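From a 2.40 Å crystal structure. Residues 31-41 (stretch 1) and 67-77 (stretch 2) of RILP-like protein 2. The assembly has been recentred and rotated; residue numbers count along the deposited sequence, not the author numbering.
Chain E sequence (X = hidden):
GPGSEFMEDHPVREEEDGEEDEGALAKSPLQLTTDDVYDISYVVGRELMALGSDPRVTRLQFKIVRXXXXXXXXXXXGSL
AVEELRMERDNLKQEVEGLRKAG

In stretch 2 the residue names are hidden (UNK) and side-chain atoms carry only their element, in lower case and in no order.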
# COMPACT_ATOMS: atom_id res chain seq x y z
N GLN E 31 15.86 8.00 8.80
CA GLN E 31 16.53 8.97 7.96
C GLN E 31 15.73 9.34 6.71
O GLN E 31 16.25 10.01 5.82
CB GLN E 31 17.92 8.49 7.60
CG GLN E 31 18.84 8.50 8.78
CD GLN E 31 20.19 7.96 8.46
OE1 GLN E 31 20.35 7.12 7.57
NE2 GLN E 31 21.20 8.43 9.19
N LEU E 32 14.49 8.88 6.66
CA LEU E 32 13.56 9.38 5.65
C LEU E 32 13.34 10.87 5.86
O LEU E 32 13.30 11.35 6.99
CB LEU E 32 12.21 8.65 5.75
CG LEU E 32 12.16 7.18 5.31
CD1 LEU E 32 10.83 6.58 5.74
CD2 LEU E 32 12.34 7.10 3.80
N THR E 33 13.23 11.61 4.76
CA THR E 33 12.73 12.98 4.80
C THR E 33 11.30 12.98 4.28
O THR E 33 10.85 11.99 3.71
CB THR E 33 13.55 13.90 3.89
OG1 THR E 33 13.26 13.59 2.52
CG2 THR E 33 15.04 13.73 4.16
N THR E 34 10.58 14.09 4.47
CA THR E 34 9.22 14.17 3.94
C THR E 34 9.23 14.09 2.41
O THR E 34 8.28 13.61 1.80
CB THR E 34 8.47 15.44 4.42
OG1 THR E 34 9.25 16.60 4.15
CG2 THR E 34 8.19 15.36 5.92
N ASP E 35 10.32 14.56 1.79
CA ASP E 35 10.51 14.40 0.35
C ASP E 35 10.55 12.93 -0.07
O ASP E 35 9.96 12.55 -1.08
CB ASP E 35 11.79 15.10 -0.12
CG ASP E 35 11.63 16.61 -0.21
OD1 ASP E 35 10.49 17.07 -0.40
OD2 ASP E 35 12.65 17.33 -0.12
N ASP E 36 11.26 12.11 0.71
CA ASP E 36 11.33 10.68 0.45
C ASP E 36 9.95 10.03 0.50
O ASP E 36 9.64 9.15 -0.31
CB ASP E 36 12.26 9.98 1.45
CG ASP E 36 13.71 10.38 1.28
OD1 ASP E 36 14.09 10.76 0.15
OD2 ASP E 36 14.46 10.31 2.27
N VAL E 37 9.13 10.47 1.45
CA VAL E 37 7.78 9.95 1.58
C VAL E 37 6.96 10.33 0.35
O VAL E 37 6.25 9.49 -0.22
CB VAL E 37 7.10 10.50 2.87
CG1 VAL E 37 5.65 10.07 2.95
CG2 VAL E 37 7.87 10.05 4.10
N TYR E 38 7.07 11.58 -0.08
CA TYR E 38 6.41 12.06 -1.29
C TYR E 38 6.82 11.25 -2.53
O TYR E 38 5.98 10.95 -3.38
CB TYR E 38 6.72 13.54 -1.52
CG TYR E 38 6.32 14.43 -0.36
CD1 TYR E 38 5.29 14.06 0.50
CD2 TYR E 38 6.97 15.64 -0.13
CE1 TYR E 38 4.92 14.87 1.55
CE2 TYR E 38 6.61 16.45 0.93
CZ TYR E 38 5.58 16.06 1.76
OH TYR E 38 5.21 16.86 2.82
N ASP E 39 8.10 10.90 -2.61
CA ASP E 39 8.60 10.09 -3.71
C ASP E 39 7.96 8.71 -3.73
O ASP E 39 7.46 8.27 -4.76
CB ASP E 39 10.13 9.97 -3.65
CG ASP E 39 10.84 11.26 -4.02
OD1 ASP E 39 10.19 12.16 -4.60
OD2 ASP E 39 12.05 11.37 -3.74
N ILE E 40 7.97 8.04 -2.57
CA ILE E 40 7.35 6.73 -2.41
C ILE E 40 5.88 6.79 -2.80
O ILE E 40 5.35 5.88 -3.45
CB ILE E 40 7.47 6.23 -0.95
CG1 ILE E 40 8.94 6.02 -0.58
CG2 ILE E 40 6.68 4.94 -0.75
CD1 ILE E 40 9.15 5.69 0.90
N SER E 41 5.21 7.87 -2.40
CA SER E 41 3.79 8.05 -2.68
C SER E 41 3.50 8.06 -4.17
O SER E 41 2.50 7.49 -4.62
CB SER E 41 3.30 9.36 -2.06
OG SER E 41 3.56 9.39 -0.67
N UNK E 67 -2.01 5.46 5.25
CA UNK E 67 -0.74 4.95 5.76
C UNK E 67 0.42 5.90 5.44
O UNK E 67 1.24 6.19 6.31
c UNK E 67 -1.34 2.50 5.89
c UNK E 67 1.03 3.16 5.43
c UNK E 67 -0.44 3.53 5.22
N UNK E 68 0.47 6.40 4.21
CA UNK E 68 1.52 7.32 3.80
C UNK E 68 1.41 8.65 4.54
O UNK E 68 2.43 9.25 4.91
c UNK E 68 1.75 6.30 1.46
s UNK E 68 3.35 5.56 1.83
c UNK E 68 4.47 6.90 1.45
c UNK E 68 1.50 7.55 2.28
N UNK E 69 0.18 9.12 4.76
CA UNK E 69 -0.07 10.30 5.59
C UNK E 69 0.52 10.15 6.99
O UNK E 69 1.16 11.07 7.51
c UNK E 69 -2.17 11.25 4.44
c UNK E 69 -1.58 10.58 5.68
o UNK E 69 -4.33 10.65 5.28
o UNK E 69 -4.24 12.19 3.73
c UNK E 69 -3.69 11.37 4.49
N UNK E 70 0.31 8.98 7.60
CA UNK E 70 0.82 8.73 8.94
C UNK E 70 2.33 8.68 8.92
O UNK E 70 2.99 9.18 9.84
c UNK E 70 -1.27 7.54 9.76
c UNK E 70 0.23 7.44 9.52
s UNK E 70 -2.01 6.06 10.47
c UNK E 70 -1.46 4.83 9.31
N UNK E 71 2.88 8.09 7.86
CA UNK E 71 4.32 8.04 7.66
C UNK E 71 4.89 9.45 7.51
O UNK E 71 5.89 9.77 8.15
c UNK E 71 6.34 6.23 4.84
c UNK E 71 6.71 6.12 7.29
c UNK E 71 6.13 6.94 6.17
c UNK E 71 4.65 7.20 6.42
N UNK E 72 4.26 10.28 6.69
CA UNK E 72 4.69 11.67 6.53
C UNK E 72 4.73 12.40 7.87
O UNK E 72 5.75 13.01 8.21
c UNK E 72 4.28 13.89 5.33
c UNK E 72 3.78 12.45 5.57
o UNK E 72 2.07 14.40 4.55
c UNK E 72 3.22 14.84 4.80
o UNK E 72 3.53 16.05 4.64
N UNK E 73 3.64 12.32 8.62
CA UNK E 73 3.54 12.99 9.91
C UNK E 73 4.67 12.60 10.87
O UNK E 73 5.37 13.46 11.40
c UNK E 73 2.11 13.48 11.93
c UNK E 73 2.18 12.76 10.59
o UNK E 73 1.13 13.24 9.74
N UNK E 74 4.85 11.29 11.08
CA UNK E 74 5.89 10.81 11.99
C UNK E 74 7.29 11.21 11.54
O UNK E 74 8.14 11.54 12.37
c UNK E 74 4.70 7.30 13.22
c UNK E 74 5.80 9.29 12.17
c UNK E 74 4.60 8.79 12.98
c UNK E 74 4.49 9.55 14.29
N UNK E 75 7.54 11.17 10.24
CA UNK E 75 8.82 11.64 9.70
C UNK E 75 8.97 13.14 9.96
O UNK E 75 10.01 13.59 10.45
c UNK E 75 8.96 11.33 8.19
c UNK E 75 10.14 12.09 7.58
c UNK E 75 9.12 9.83 7.97
N UNK E 76 7.93 13.91 9.66
CA UNK E 76 7.95 15.36 9.83
C UNK E 76 8.14 15.80 11.28
O UNK E 76 9.02 16.61 11.58
o UNK E 76 7.73 18.11 8.89
n UNK E 76 5.65 18.12 9.73
c UNK E 76 6.68 15.99 9.27
c UNK E 76 6.73 17.50 9.27
N UNK E 77 7.29 15.28 12.17
CA UNK E 77 7.38 15.55 13.60
C UNK E 77 8.77 15.28 14.16
O UNK E 77 9.35 16.13 14.84
o UNK E 77 4.00 17.16 13.59
o UNK E 77 5.05 16.95 15.50
c UNK E 77 4.64 16.49 14.42
c UNK E 77 4.93 15.04 14.10
c UNK E 77 6.38 14.68 14.37

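Position 67 carries three side-chain carbons, one of them bonded to the other two; a fork at CB with no further atoms is valine. The side chain of Val67 is out of reach of stretch 1 and makes no contact with it.

At position 68 an unbranched chain runs two carbons, a sulfur and a carbon, and its terminal carbon touches Val37, Ile40 and Ser41; this is methionine. Met68 has all three chi angles near -60° (mmm), and this curl brings its CE 3.7 Å from both Val37 CG1 and Ile40 CG2 and 3.4 Å from Ser41 OG.

Position 69 has three carbons in line, the third bearing two oxygens: a glutamate by its atoms, since an amide would replace one oxygen with nitrogen. The CA-to-CB bond of Glu69 points away from stretch 1. Position 70 repeats the carbon-carbon-sulfur-carbon chain, so it is Met70, likewise without contact.

Four carbons forked at the second, packing on Val37 and Leu32, identify position 71 as leucine. Leu71 points toward stretch 1, placing CG 4.1 Å from Val37 CG2 and CD1 4.4 Å from Leu32 CD1.

Position 72 again shows three carbons ending in two oxygens, one lying 2.6 Å from Tyr38 OH. This is Glu72. Its CA-to-CB bond points sideways, but the extended chain (chi1 and chi2 both t) brings the carboxylate nearer; OE2 accepts the hydrogen bond from Tyr38 OH at the ring edge, near the ring plane.

At position 73, CB carries one oxygen and one carbon, hence threonine. Thr73 points away, and its OG1 donates to Glu69 O at 3.1 Å. Position 74 has four carbons forked at the second: Leu74, not in contact.

Position 75 bears three carbons branching at CB, and its methyls meet Leu32, Thr34 and Val37: a valine. One methyl of Val75, CG1, lies 3.3 Å from Leu32 O and 3.7 Å from Thr34 N; the other, CG2, is 4.0 Å from Leu32 CB and 4.1 Å from Val37 CG2.

Position 76 has two carbons, the second bearing one oxygen and one nitrogen, and its CB lies 3.7 Å from Thr34 CG2: Asn76. Position 77, three carbons with two terminal oxygens, is Glu77, out of reach.

The contacting positions, 68, 71, 72, 75 and 76, recur at helical spacing and therefore share one side of the helix. It runs nearly antiparallel to helix 34-41 (167°, axes 9.3 Å apart at closest), so Thr34 registers with Glu72 and Ser41 with Met68. Val37 is the knob, seated among Met68, Leu71, Glu72 and Val75. Apolar packing thus supplies most of the contacts, while Tyr38–Glu72 provides the only hydrogen bond between the stretches, which together bury 520 Å².

Stretch 2 67-77: VMEMLETLVNE
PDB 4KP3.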